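Local coordinates for protein DNA replication factor Cdt1 (Mus musculus, PDB 3A4C) that promotes, with CDC6 and the origin recognition complex, loading of the MCM complex onto DNA to license replication, and is represented here by its C-terminal winged-helix domain, at residues R8-L12 against V101-L106; V21-V25 against R42-C47; P68-S72 against K83-V88. Residues are numbered along the deposited sequence.

How the contacts relate
Two of the three contacts share the long helix 3-27, and all three belong to one winged-helix domain. Contact 1 lies at the surface, joining the N-terminal part of that helix to the end of helix 90-104 and the chain's C-terminal tail; its chemistry mixes a salt bridge with a few leucine and valine contacts. Contact 2, about 22 Å away between centres and on the opposite side of the chain's centre, is partly buried and almost wholly apolar, with one water bridge at its edge. Contact 3, also partly buried, adds backbone hydrogen bonds between strands. Contacts 2 and 3 touch: Leu22 CD2 lies 3.8 Å from Trp70 CH2, so helix and hairpin share one core.

Contact 1. Residues R8-L12 against V101-L106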
ATOM      1  N   ARG A   8      12.675   0.566  -7.710  1.00 18.12           N
ATOM      2  CA  ARG A   8      11.251   0.442  -7.988  1.00 16.39           C
ATOM      3  C   ARG A   8      10.822  -1.022  -8.097  1.00 17.62           C
ATOM      4  O   ARG A   8       9.798  -1.420  -7.548  1.00 13.04           O
ATOM      5  CB  ARG A   8      10.842   1.187  -9.261  1.00 17.52           C
ATOM      6  CG  ARG A   8       9.318   1.163  -9.467  1.00 16.31           C
ATOM      7  CD  ARG A   8       8.877   1.956 -10.685  1.00 18.12           C
ATOM      8  NE  ARG A   8       7.438   1.835 -10.933  1.00 12.90           N
ATOM      9  CZ  ARG A   8       6.502   2.467 -10.234  1.00 19.70           C
ATOM     10  NH1 ARG A   8       6.841   3.253  -9.216  1.00 17.98           N
ATOM     11  NH2 ARG A   8       5.226   2.308 -10.549  1.00 13.89           N
ATOM     12  N   LEU A   9      11.592  -1.818  -8.826  1.00 15.43           N
ATOM     13  CA  LEU A   9      11.265  -3.230  -8.969  1.00 18.32           C
ATOM     14  C   LEU A   9      11.261  -3.920  -7.598  1.00 14.59           C
ATOM     15  O   LEU A   9      10.407  -4.754  -7.326  1.00 15.59           O
ATOM     16  CB  LEU A   9      12.248  -3.918  -9.920  1.00 22.09           C
ATOM     17  CG  LEU A   9      11.828  -5.305 -10.397  1.00 26.68           C
ATOM     18  CD1 LEU A   9      10.519  -5.232 -11.158  1.00 33.23           C
ATOM     19  CD2 LEU A   9      12.920  -5.919 -11.258  1.00 35.85           C
ATOM     20  N   GLN A  10      12.219  -3.570  -6.744  1.00 17.02           N
ATOM     21  CA  GLN A  10      12.250  -4.071  -5.367  1.00 18.61           C
ATOM     22  C   GLN A  10      10.950  -3.758  -4.627  1.00 18.64           C
ATOM     23  O   GLN A  10      10.367  -4.617  -3.970  1.00 15.65           O
ATOM     24  CB  GLN A  10      13.425  -3.464  -4.591  1.00 17.42           C
ATOM     25  CG  GLN A  10      14.787  -4.044  -4.980  1.00 28.75           C
ATOM     26  CD  GLN A  10      15.944  -3.422  -4.214  1.00 32.83           C
ATOM     27  OE1 GLN A  10      15.744  -2.646  -3.276  1.00 35.39           O
ATOM     28  NE2 GLN A  10      17.166  -3.765  -4.613  1.00 40.10           N
ATOM     29  N   ARG A  11      10.505  -2.515  -4.734  1.00 16.61           N
ATOM     30  CA  ARG A  11       9.296  -2.071  -4.050  1.00 14.46           C
ATOM     31  C   ARG A  11       8.068  -2.750  -4.618  1.00 13.67           C
ATOM     32  O   ARG A  11       7.206  -3.212  -3.876  1.00 16.01           O
ATOM     33  CB  ARG A  11       9.159  -0.551  -4.176  1.00 13.82           C
ATOM     34  CG  ARG A  11      10.235   0.208  -3.407  1.00 14.81           C
ATOM     35  CD  ARG A  11      10.172   1.699  -3.668  1.00 18.89           C
ATOM     36  NE  ARG A  11      10.987   2.453  -2.712  1.00 25.22           N
ATOM     37  CZ  ARG A  11      11.562   3.624  -2.979  1.00 24.45           C
ATOM     38  NH1 ARG A  11      11.435   4.176  -4.181  1.00 32.63           N
ATOM     39  NH2 ARG A  11      12.278   4.239  -2.051  1.00 27.08           N
ATOM     40  N   LEU A  12       7.988  -2.817  -5.945  1.00 13.03           N
ATOM     41  CA  LEU A  12       6.828  -3.413  -6.606  1.00 13.68           C
ATOM     42  C   LEU A  12       6.661  -4.883  -6.228  1.00 16.98           C
ATOM     43  O   LEU A  12       5.543  -5.402  -6.139  1.00 14.53           O
ATOM     44  CB  LEU A  12       6.935  -3.263  -8.126  1.00 12.82           C
ATOM     45  CG  LEU A  12       6.812  -1.840  -8.687  1.00 16.61           C
ATOM     46  CD1 LEU A  12       6.935  -1.851 -10.207  1.00 18.84           C
ATOM     47  CD2 LEU A  12       5.498  -1.217  -8.270  1.00 18.84           C
ATOM     48  N   VAL A 101       1.805  -4.073 -12.726  1.00 16.28           N
ATOM     49  CA  VAL A 101       3.229  -4.279 -12.520  1.00 12.36           C
ATOM     50  C   VAL A 101       3.858  -4.916 -13.750  1.00 21.64           C
ATOM     51  O   VAL A 101       4.890  -4.451 -14.242  1.00 19.92           O
ATOM     52  CB  VAL A 101       3.506  -5.113 -11.262  1.00 19.16           C
ATOM     53  CG1 VAL A 101       4.966  -5.538 -11.212  1.00 20.86           C
ATOM     54  CG2 VAL A 101       3.122  -4.311 -10.000  1.00 18.10           C
ATOM     55  N   HIS A 102       3.222  -5.968 -14.257  1.00 20.08           N
ATOM     56  CA  HIS A 102       3.693  -6.630 -15.468  1.00 19.04           C
ATOM     57  C   HIS A 102       3.750  -5.673 -16.661  1.00 19.78           C
ATOM     58  O   HIS A 102       4.713  -5.680 -17.431  1.00 18.54           O
ATOM     59  CB  HIS A 102       2.803  -7.826 -15.810  1.00 21.29           C
ATOM     60  CG  HIS A 102       3.207  -8.528 -17.070  1.00 30.46           C
ATOM     61  ND1 HIS A 102       4.295  -9.373 -17.132  1.00 33.98           N
ATOM     62  CD2 HIS A 102       2.687  -8.491 -18.320  1.00 29.92           C
ATOM     63  CE1 HIS A 102       4.420  -9.837 -18.363  1.00 30.41           C
ATOM     64  NE2 HIS A 102       3.457  -9.317 -19.104  1.00 34.58           N
ATOM     65  N   ALA A 103       2.718  -4.849 -16.813  1.00 17.45           N
ATOM     66  CA  ALA A 103       2.645  -3.933 -17.948  1.00 18.89           C
ATOM     67  C   ALA A 103       3.772  -2.908 -17.978  1.00 16.65           C
ATOM     68  O   ALA A 103       4.102  -2.397 -19.046  1.00 15.88           O
ATOM     69  CB  ALA A 103       1.289  -3.244 -18.011  1.00 16.58           C
ATOM     70  N   GLU A 104       4.372  -2.605 -16.826  1.00 15.66           N
ATOM     71  CA  GLU A 104       5.496  -1.660 -16.811  1.00 14.11           C
ATOM     72  C   GLU A 104       6.715  -2.229 -17.534  1.00 17.64           C
ATOM     73  O   GLU A 104       7.564  -1.477 -18.009  1.00 15.05           O
ATOM     74  CB  GLU A 104       5.875  -1.247 -15.385  1.00 13.99           C
ATOM     75  CG  GLU A 104       4.755  -0.498 -14.658  1.00 11.24           C
ATOM     76  CD  GLU A 104       5.237   0.245 -13.417  1.00 15.37           C
ATOM     77  OE1 GLU A 104       6.460   0.445 -13.279  1.00 16.69           O
ATOM     78  OE2 GLU A 104       4.392   0.637 -12.581  1.00 14.26           O
ATOM     79  N   GLY A 105       6.803  -3.556 -17.597  1.00 16.73           N
ATOM     80  CA  GLY A 105       7.893  -4.216 -18.298  1.00 18.01           C
ATOM     81  C   GLY A 105       9.214  -3.849 -17.663  1.00 22.40           C
ATOM     82  O   GLY A 105      10.170  -3.512 -18.362  1.00 24.02           O
ATOM     83  N   LEU A 106       9.229  -3.896 -16.329  1.00 24.85           N
ATOM     84  CA  LEU A 106      10.354  -3.495 -15.479  1.00 28.74           C
ATOM     85  C   LEU A 106      10.035  -2.248 -14.622  1.00 36.34           C
ATOM     86  O   LEU A 106       9.929  -1.107 -15.091  1.00 30.56           O
ATOM     87  CB  LEU A 106      11.627  -3.302 -16.300  1.00 39.91           C
ATOM     88  CG  LEU A 106      12.885  -3.935 -15.712  1.00 35.58           C
ATOM     89  CD1 LEU A 106      14.041  -3.828 -16.692  1.00 46.17           C
ATOM     90  CD2 LEU A 106      13.217  -3.254 -14.395  1.00 45.13           C
ATOM     91  OXT LEU A 106       9.867  -2.339 -13.403  1.00 42.08           O
TER
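Leu12 packs both methyls on Val101, CD2 lying 4.3 Å from Val101 CG2 and CD1 4.3 Å from Val101 CG1, and CD1 also lies 3.9 Å from Glu104 OE1. One turn earlier, Arg8 reaches the same glutamate with the edge of its guanidinium. With chi1 to chi3 all t, the extended arginine forms a two-pronged salt bridge, NE donating to Glu104 OE1 at 2.9 Å and NH2 to Glu104 OE2 at 2.8 Å, both nearly straight. The CD1 methyl of Leu12 thus packs beside a charge that is already paired. Here the N-terminal part of helix 3-27 meets the end of helix 90-104 and the C-terminal tail, the two chain ends of the winged-helix domain. Arg8 also touches Leu62 of helix 53-66, so its side chain lies between two helices. Past Glu104 the backbone leaves the helix at Gly105, whose phi is positive, and the chain ends at Leu106. The Leu106 CA-to-CB bond points away from helix 3-27, yet its side-chain end returns: CD2 sits 4.1 Å from Leu9 CD2. The terminal carboxylate is close as well, with Leu106 OXT 3.7 Å from Leu9 CD1, and Arg1 touches Leu9 and Leu106.

Contact 2. Residues V21-V25 against R42-C47; sequences VLRNV and RMVDSC
Build 21-25 as regular helix and 42-45 as part of helix 36-45, with the register running in opposite senses: CA atoms are 6.3 Å apart at Val21-Met43 and 6.8 Å at Val25-Arg42. Val21 and Val25, both chi1 t, point toward the second segment. Arg42 (m, then extended) lays CD 3.9 Å from Val25 CG1; its NH1 donates to a water (2.9 Å) that in turn donates to Val25 O (2.7 Å), and also forms a salt bridge with Glu29. Met43 (m, t, p) places CG 4.1 Å from Val21 CG1 and 4.3 Å from Val25 CG2, and CE 3.9 Å from Leu22 CB. At Ser46 (chi1 m), CB is 3.8 Å from Val21 CG1, while OG donates to Arg42 O at 2.7 Å. Cys47, with extended backbone and chi1 p, puts CB 4.1 Å from Val21 CG2. The contact joins the first two helices of the winged-helix fold, 3-27 and 36-45. Around it, Met43 reaches Met56 and Leu60 of helix 53-66, and Val25 and Arg42 meet Leu34 of strand 33-35.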
ATOM      1  N   VAL A  21      -1.444  -7.137   3.966  1.00  9.36           N
ATOM      2  CA  VAL A  21      -1.195  -6.629   5.313  1.00 11.30           C
ATOM      3  C   VAL A  21      -2.055  -5.386   5.535  1.00 13.24           C
ATOM      4  O   VAL A  21      -2.709  -5.241   6.563  1.00 13.02           O
ATOM      5  CB  VAL A  21       0.294  -6.270   5.543  1.00  9.40           C
ATOM      6  CG1 VAL A  21       0.482  -5.597   6.908  1.00 11.12           C
ATOM      7  CG2 VAL A  21       1.172  -7.517   5.462  1.00 10.88           C
ATOM      8  N   LEU A  22      -2.056  -4.486   4.560  1.00 10.52           N
ATOM      9  CA  LEU A  22      -2.905  -3.297   4.643  1.00  9.77           C
ATOM     10  C   LEU A  22      -4.380  -3.664   4.845  1.00 12.24           C
ATOM     11  O   LEU A  22      -5.067  -3.110   5.711  1.00 12.79           O
ATOM     12  CB  LEU A  22      -2.760  -2.473   3.362  1.00 10.43           C
ATOM     13  CG  LEU A  22      -3.628  -1.223   3.288  1.00 13.19           C
ATOM     14  CD1 LEU A  22      -3.335  -0.349   4.487  1.00 12.40           C
ATOM     15  CD2 LEU A  22      -3.370  -0.460   1.989  1.00 13.20           C
ATOM     16  N   ARG A  23      -4.883  -4.587   4.032  1.00 10.87           N
ATOM     17  CA  ARG A  23      -6.290  -4.941   4.144  1.00 13.02           C
ATOM     18  C   ARG A  23      -6.601  -5.513   5.526  1.00 14.29           C
ATOM     19  O   ARG A  23      -7.628  -5.200   6.123  1.00 14.31           O
ATOM     20  CB  ARG A  23      -6.725  -5.928   3.061  1.00 16.46           C
ATOM     21  CG  ARG A  23      -8.245  -5.981   2.962  1.00 27.00           C
ATOM     22  CD  ARG A  23      -8.762  -7.369   2.715  1.00 35.22           C
ATOM     23  NE  ARG A  23      -7.942  -8.382   3.372  1.00 37.93           N
ATOM     24  CZ  ARG A  23      -8.157  -9.686   3.254  1.00 31.60           C
ATOM     25  NH1 ARG A  23      -9.173 -10.112   2.517  1.00 37.69           N
ATOM     26  NH2 ARG A  23      -7.365 -10.559   3.862  1.00 27.18           N
ATOM     27  N   ASN A  24      -5.709  -6.349   6.035  1.00 13.30           N
ATOM     28  CA  ASN A  24      -5.906  -6.927   7.362  1.00 14.77           C
ATOM     29  C   ASN A  24      -5.917  -5.902   8.488  1.00 17.29           C
ATOM     30  O   ASN A  24      -6.668  -6.043   9.451  1.00 15.26           O
ATOM     31  CB  ASN A  24      -4.880  -8.018   7.629  1.00 13.92           C
ATOM     32  CG  ASN A  24      -5.307  -9.350   7.048  1.00 20.00           C
ATOM     33  OD1 ASN A  24      -4.867 -10.410   7.492  1.00 28.12           O
ATOM     34  ND2 ASN A  24      -6.183  -9.299   6.056  1.00 17.78           N
ATOM     35  N   VAL A  25      -5.080  -4.877   8.368  1.00 13.70           N
ATOM     36  CA  VAL A  25      -5.088  -3.777   9.331  1.00 11.87           C
ATOM     37  C   VAL A  25      -6.457  -3.099   9.340  1.00 13.54           C
ATOM     38  O   VAL A  25      -7.013  -2.800  10.403  1.00 13.23           O
ATOM     39  CB  VAL A  25      -3.988  -2.747   9.018  1.00 14.68           C
ATOM     40  CG1 VAL A  25      -4.252  -1.422   9.756  1.00 14.38           C
ATOM     41  CG2 VAL A  25      -2.629  -3.315   9.399  1.00 12.58           C
ATOM     42  N   ARG A  42       1.166   0.258  12.095  1.00 11.38           N
ATOM     43  CA  ARG A  42       0.471  -1.017  12.192  1.00 12.52           C
ATOM     44  C   ARG A  42       0.974  -2.023  11.156  1.00 14.38           C
ATOM     45  O   ARG A  42       1.074  -3.217  11.433  1.00 13.51           O
ATOM     46  CB  ARG A  42      -1.035  -0.807  12.057  1.00 12.52           C
ATOM     47  CG  ARG A  42      -1.614  -0.097  13.252  1.00 13.36           C
ATOM     48  CD  ARG A  42      -3.120  -0.019  13.202  1.00 13.59           C
ATOM     49  NE  ARG A  42      -3.600   0.919  14.216  1.00 14.00           N
ATOM     50  CZ  ARG A  42      -4.879   1.189  14.442  1.00 15.54           C
ATOM     51  NH1 ARG A  42      -5.823   0.576  13.748  1.00 13.42           N
ATOM     52  NH2 ARG A  42      -5.209   2.073  15.367  1.00 12.96           N
ATOM     53  N   MET A  43       1.295  -1.539   9.962  1.00 10.18           N
ATOM     54  CA  MET A  43       1.764  -2.430   8.912  1.00 11.81           C
ATOM     55  C   MET A  43       3.141  -2.993   9.235  1.00 11.17           C
ATOM     56  O   MET A  43       3.368  -4.186   9.108  1.00  9.55           O
ATOM     57  CB  MET A  43       1.787  -1.711   7.567  1.00 10.12           C
ATOM     58  CG  MET A  43       0.385  -1.528   6.982  1.00 13.44           C
ATOM     59  SD  MET A  43       0.437  -0.786   5.360  1.00 18.31           S
ATOM     60  CE  MET A  43       0.992  -2.186   4.368  1.00 15.92           C
ATOM     61  N   VAL A  44       4.069  -2.144   9.654  1.00 10.48           N
ATOM     62  CA  VAL A  44       5.388  -2.661   9.989  1.00  9.27           C
ATOM     63  C   VAL A  44       5.297  -3.646  11.156  1.00 11.69           C
ATOM     64  O   VAL A  44       6.024  -4.631  11.200  1.00 14.49           O
ATOM     65  CB  VAL A  44       6.399  -1.542  10.283  1.00 13.64           C
ATOM     66  CG1 VAL A  44       6.618  -0.687   9.033  1.00 12.28           C
ATOM     67  CG2 VAL A  44       5.939  -0.692  11.456  1.00 21.43           C
ATOM     68  N   ASP A  45       4.385  -3.395  12.091  1.00 10.33           N
ATOM     69  CA  ASP A  45       4.247  -4.273  13.258  1.00 11.10           C
ATOM     70  C   ASP A  45       3.484  -5.561  12.962  1.00 12.11           C
ATOM     71  O   ASP A  45       3.446  -6.463  13.798  1.00 15.39           O
ATOM     72  CB  ASP A  45       3.501  -3.558  14.372  1.00  9.91           C
ATOM     73  CG  ASP A  45       4.333  -2.522  15.070  1.00 14.12           C
ATOM     74  OD1 ASP A  45       5.508  -2.319  14.695  1.00 12.04           O
ATOM     75  OD2 ASP A  45       3.793  -1.913  16.014  1.00 16.94           O
ATOM     76  N   SER A  46       2.857  -5.639  11.796  1.00  8.87           N
ATOM     77  CA  SER A  46       1.959  -6.754  11.482  1.00 10.43           C
ATOM     78  C   SER A  46       2.624  -7.884  10.705  1.00 11.68           C
ATOM     79  O   SER A  46       2.016  -8.926  10.457  1.00 14.79           O
ATOM     80  CB  SER A  46       0.750  -6.248  10.685  1.00 12.64           C
ATOM     81  OG  SER A  46      -0.170  -5.596  11.538  1.00 17.77           O
ATOM     82  N   CYS A  47       3.864  -7.676  10.301  1.00 12.21           N
ATOM     83  CA  CYS A  47       4.553  -8.680   9.510  1.00 13.56           C
ATOM     84  C   CYS A  47       6.041  -8.598   9.799  1.00 12.65           C
ATOM     85  O   CYS A  47       6.484  -7.732  10.556  1.00 12.16           O
ATOM     86  CB  CYS A  47       4.237  -8.508   8.020  1.00 11.88           C
ATOM     87  SG  CYS A  47       4.824  -6.954   7.327  1.00 12.99           S
TER
HETATM   88  O   HOH W   1      -5.770  -2.138  12.684  1.00 16.55           O

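Contact 3. Residues P68-S72 against K83-V88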
ATOM      1  N   PRO A  68      -5.593   3.440  -7.447  1.00 17.84           N
ATOM      2  CA  PRO A  68      -6.255   4.645  -6.936  1.00 13.27           C
ATOM      3  C   PRO A  68      -7.746   4.447  -6.645  1.00 19.15           C
ATOM      4  O   PRO A  68      -8.303   5.189  -5.837  1.00 19.76           O
ATOM      5  CB  PRO A  68      -6.073   5.644  -8.085  1.00 20.25           C
ATOM      6  CG  PRO A  68      -5.968   4.769  -9.299  1.00 19.74           C
ATOM      7  CD  PRO A  68      -5.090   3.650  -8.816  1.00 16.46           C
ATOM      8  N   ASP A  69      -8.383   3.479  -7.290  1.00 19.55           N
ATOM      9  CA  ASP A  69      -9.794   3.205  -7.034  1.00 22.15           C
ATOM     10  C   ASP A  69     -10.000   2.447  -5.723  1.00 22.72           C
ATOM     11  O   ASP A  69     -11.110   2.384  -5.196  1.00 23.85           O
ATOM     12  CB  ASP A  69     -10.411   2.431  -8.196  1.00 27.13           C
ATOM     13  CG  ASP A  69     -10.597   3.289  -9.430  1.00 27.24           C
ATOM     14  OD1 ASP A  69     -10.520   4.533  -9.306  1.00 32.05           O
ATOM     15  OD2 ASP A  69     -10.818   2.723 -10.521  1.00 36.94           O
ATOM     16  N   TRP A  70      -8.926   1.871  -5.201  1.00 16.96           N
ATOM     17  CA  TRP A  70      -9.001   1.145  -3.943  1.00 15.29           C
ATOM     18  C   TRP A  70      -8.517   2.016  -2.797  1.00 15.69           C
ATOM     19  O   TRP A  70      -9.201   2.176  -1.791  1.00 19.56           O
ATOM     20  CB  TRP A  70      -8.141  -0.118  -4.014  1.00 14.85           C
ATOM     21  CG  TRP A  70      -8.124  -0.917  -2.754  1.00 18.73           C
ATOM     22  CD1 TRP A  70      -9.196  -1.281  -2.000  1.00 19.08           C
ATOM     23  CD2 TRP A  70      -6.970  -1.485  -2.114  1.00 17.14           C
ATOM     24  NE1 TRP A  70      -8.785  -2.035  -0.922  1.00 18.99           N
ATOM     25  CE2 TRP A  70      -7.423  -2.176  -0.974  1.00 16.61           C
ATOM     26  CE3 TRP A  70      -5.600  -1.473  -2.397  1.00 16.04           C
ATOM     27  CZ2 TRP A  70      -6.555  -2.847  -0.113  1.00 15.74           C
ATOM     28  CZ3 TRP A  70      -4.737  -2.145  -1.540  1.00 16.86           C
ATOM     29  CH2 TRP A  70      -5.219  -2.821  -0.415  1.00 18.00           C
ATOM     30  N   LEU A  71      -7.327   2.578  -2.967  1.00 15.01           N
ATOM     31  CA  LEU A  71      -6.629   3.274  -1.893  1.00 13.91           C
ATOM     32  C   LEU A  71      -6.587   4.774  -2.137  1.00 22.48           C
ATOM     33  O   LEU A  71      -5.977   5.232  -3.101  1.00 22.41           O
ATOM     34  CB  LEU A  71      -5.204   2.728  -1.785  1.00 17.92           C
ATOM     35  CG  LEU A  71      -4.317   3.161  -0.619  1.00 22.08           C
ATOM     36  CD1 LEU A  71      -5.024   2.962   0.686  1.00 24.15           C
ATOM     37  CD2 LEU A  71      -3.036   2.342  -0.639  1.00 18.60           C
ATOM     38  N   SER A  72      -7.228   5.531  -1.249  1.00 15.80           N
ATOM     39  CA  SER A  72      -7.304   6.978  -1.369  1.00 16.74           C
ATOM     40  C   SER A  72      -6.529   7.637  -0.221  1.00 16.46           C
ATOM     41  O   SER A  72      -6.515   7.125   0.896  1.00 15.68           O
ATOM     42  CB  SER A  72      -8.777   7.406  -1.325  1.00 22.29           C
ATOM     43  OG  SER A  72      -8.999   8.557  -2.116  1.00 42.47           O
ATOM     44  N   LYS A  83      -7.807   5.664   3.278  1.00 12.43           N
ATOM     45  CA  LYS A  83      -9.138   5.092   3.231  1.00 14.90           C
ATOM     46  C   LYS A  83      -9.172   4.016   2.159  1.00 17.64           C
ATOM     47  O   LYS A  83      -8.645   4.206   1.065  1.00 17.22           O
ATOM     48  CB  LYS A  83     -10.159   6.197   2.931  1.00 23.28           C
ATOM     49  CG  LYS A  83     -11.611   5.760   3.016  1.00 27.23           C
ATOM     50  CD  LYS A  83     -12.517   6.912   3.468  1.00 30.80           C
ATOM     51  CE  LYS A  83     -12.542   8.065   2.467  1.00 33.40           C
ATOM     52  NZ  LYS A  83     -13.518   9.143   2.867  1.00 29.26           N
ATOM     53  N   LEU A  84      -9.779   2.880   2.478  1.00 16.23           N
ATOM     54  CA  LEU A  84      -9.940   1.812   1.504  1.00 16.84           C
ATOM     55  C   LEU A  84     -11.378   1.777   1.012  1.00 20.93           C
ATOM     56  O   LEU A  84     -12.315   1.952   1.792  1.00 22.19           O
ATOM     57  CB  LEU A  84      -9.585   0.460   2.118  1.00 18.58           C
ATOM     58  CG  LEU A  84      -8.120   0.210   2.468  1.00 21.67           C
ATOM     59  CD1 LEU A  84      -7.933  -1.217   2.973  1.00 14.94           C
ATOM     60  CD2 LEU A  84      -7.252   0.446   1.258  1.00 23.95           C
ATOM     61  N   ASP A  85     -11.555   1.561  -0.284  1.00 19.45           N
ATOM     62  CA  ASP A  85     -12.880   1.285  -0.812  1.00 26.90           C
ATOM     63  C   ASP A  85     -13.166  -0.192  -0.577  1.00 27.68           C
ATOM     64  O   ASP A  85     -12.671  -1.048  -1.305  1.00 31.76           O
ATOM     65  CB  ASP A  85     -12.950   1.617  -2.300  1.00 24.73           C
ATOM     66  CG  ASP A  85     -14.360   1.511  -2.854  1.00 39.08           C
ATOM     67  OD1 ASP A  85     -15.088   0.588  -2.440  1.00 39.29           O
ATOM     68  OD2 ASP A  85     -14.739   2.344  -3.703  1.00 39.99           O
ATOM     69  N   LYS A  86     -13.947  -0.496   0.452  1.00 36.50           N
ATOM     70  CA  LYS A  86     -14.189  -1.892   0.808  1.00 37.82           C
ATOM     71  C   LYS A  86     -15.154  -2.597  -0.149  1.00 36.97           C
ATOM     72  O   LYS A  86     -15.444  -3.781   0.016  1.00 45.96           O
ATOM     73  CB  LYS A  86     -14.650  -2.026   2.263  1.00 43.21           C
ATOM     74  CG  LYS A  86     -13.500  -2.115   3.267  1.00 47.13           C
ATOM     75  CD  LYS A  86     -13.982  -2.604   4.633  1.00 49.76           C
ATOM     76  CE  LYS A  86     -12.825  -2.799   5.612  1.00 35.64           C
ATOM     77  NZ  LYS A  86     -13.297  -3.332   6.928  1.00 33.28           N
ATOM     78  N   ALA A  87     -15.631  -1.872  -1.156  1.00 39.94           N
ATOM     79  CA  ALA A  87     -16.496  -2.456  -2.180  1.00 44.98           C
ATOM     80  C   ALA A  87     -15.698  -3.186  -3.268  1.00 47.31           C
ATOM     81  O   ALA A  87     -16.251  -3.585  -4.293  1.00 45.77           O
ATOM     82  CB  ALA A  87     -17.379  -1.389  -2.800  1.00 43.46           C
ATOM     83  N   VAL A  88     -14.396  -3.347  -3.050  1.00 42.77           N
ATOM     84  CA  VAL A  88     -13.567  -4.104  -3.982  1.00 42.71           C
ATOM     85  C   VAL A  88     -12.864  -5.265  -3.280  1.00 44.62           C
ATOM     86  O   VAL A  88     -12.389  -5.120  -2.154  1.00 49.32           O
ATOM     87  CB  VAL A  88     -12.539  -3.204  -4.693  1.00 45.39           C
ATOM     88  CG1 VAL A  88     -13.246  -2.230  -5.626  1.00 52.95           C
ATOM     89  CG2 VAL A  88     -11.705  -2.456  -3.682  1.00 38.97           C
TER
HETATM   90  O   HOH W   2     -12.920   4.244  -4.750  1.00 33.52           O
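Residues 71-72 and 83-84 pair antiparallel at the open end of a beta hairpin, the wing of the winged-helix fold. Ser72 and Lys83 form a hydrogen-bonded pair, Ser72 N to Lys83 O at 3.0 Å and Lys83 N to Ser72 O at 3.1 Å; Leu71 and Leu84 are the non-hydrogen-bonded pair beside it, with CA atoms 5.0 Å apart. One further bond, Asp85 N to Trp70 O at 2.9 Å, extends the pairing past the strand ends, and Leu84 CA makes a CA-H...O contact of 3.4 Å with that same Trp70 O. Before the first strand, residues 68-70 have helical phi/psi; after the second, Asp85 to Val88 make a type I turn.

Leu71 and Leu84 share a sheet face, where Leu71 CD1 and Leu84 CD2 approach to 3.4 Å. The same Leu84 CD2 sits over the face of Trp70, 3.7 Å from the centroid of the five-membered ring, a CH-pi contact. Val88 CG2 comes within 3.2 Å of Trp70 CD1. Ala19 and Leu22 of helix 3-27 and Leu93 of helix 90-104 also touch the indole, so it joins the wing to both helices. Asp85 OD1 accepts from Ala87 N at 2.8 Å in an Asx turn, and a water donates to Asp85 OD2 at 2.8 Å and to Asp69 O at 2.6 Å.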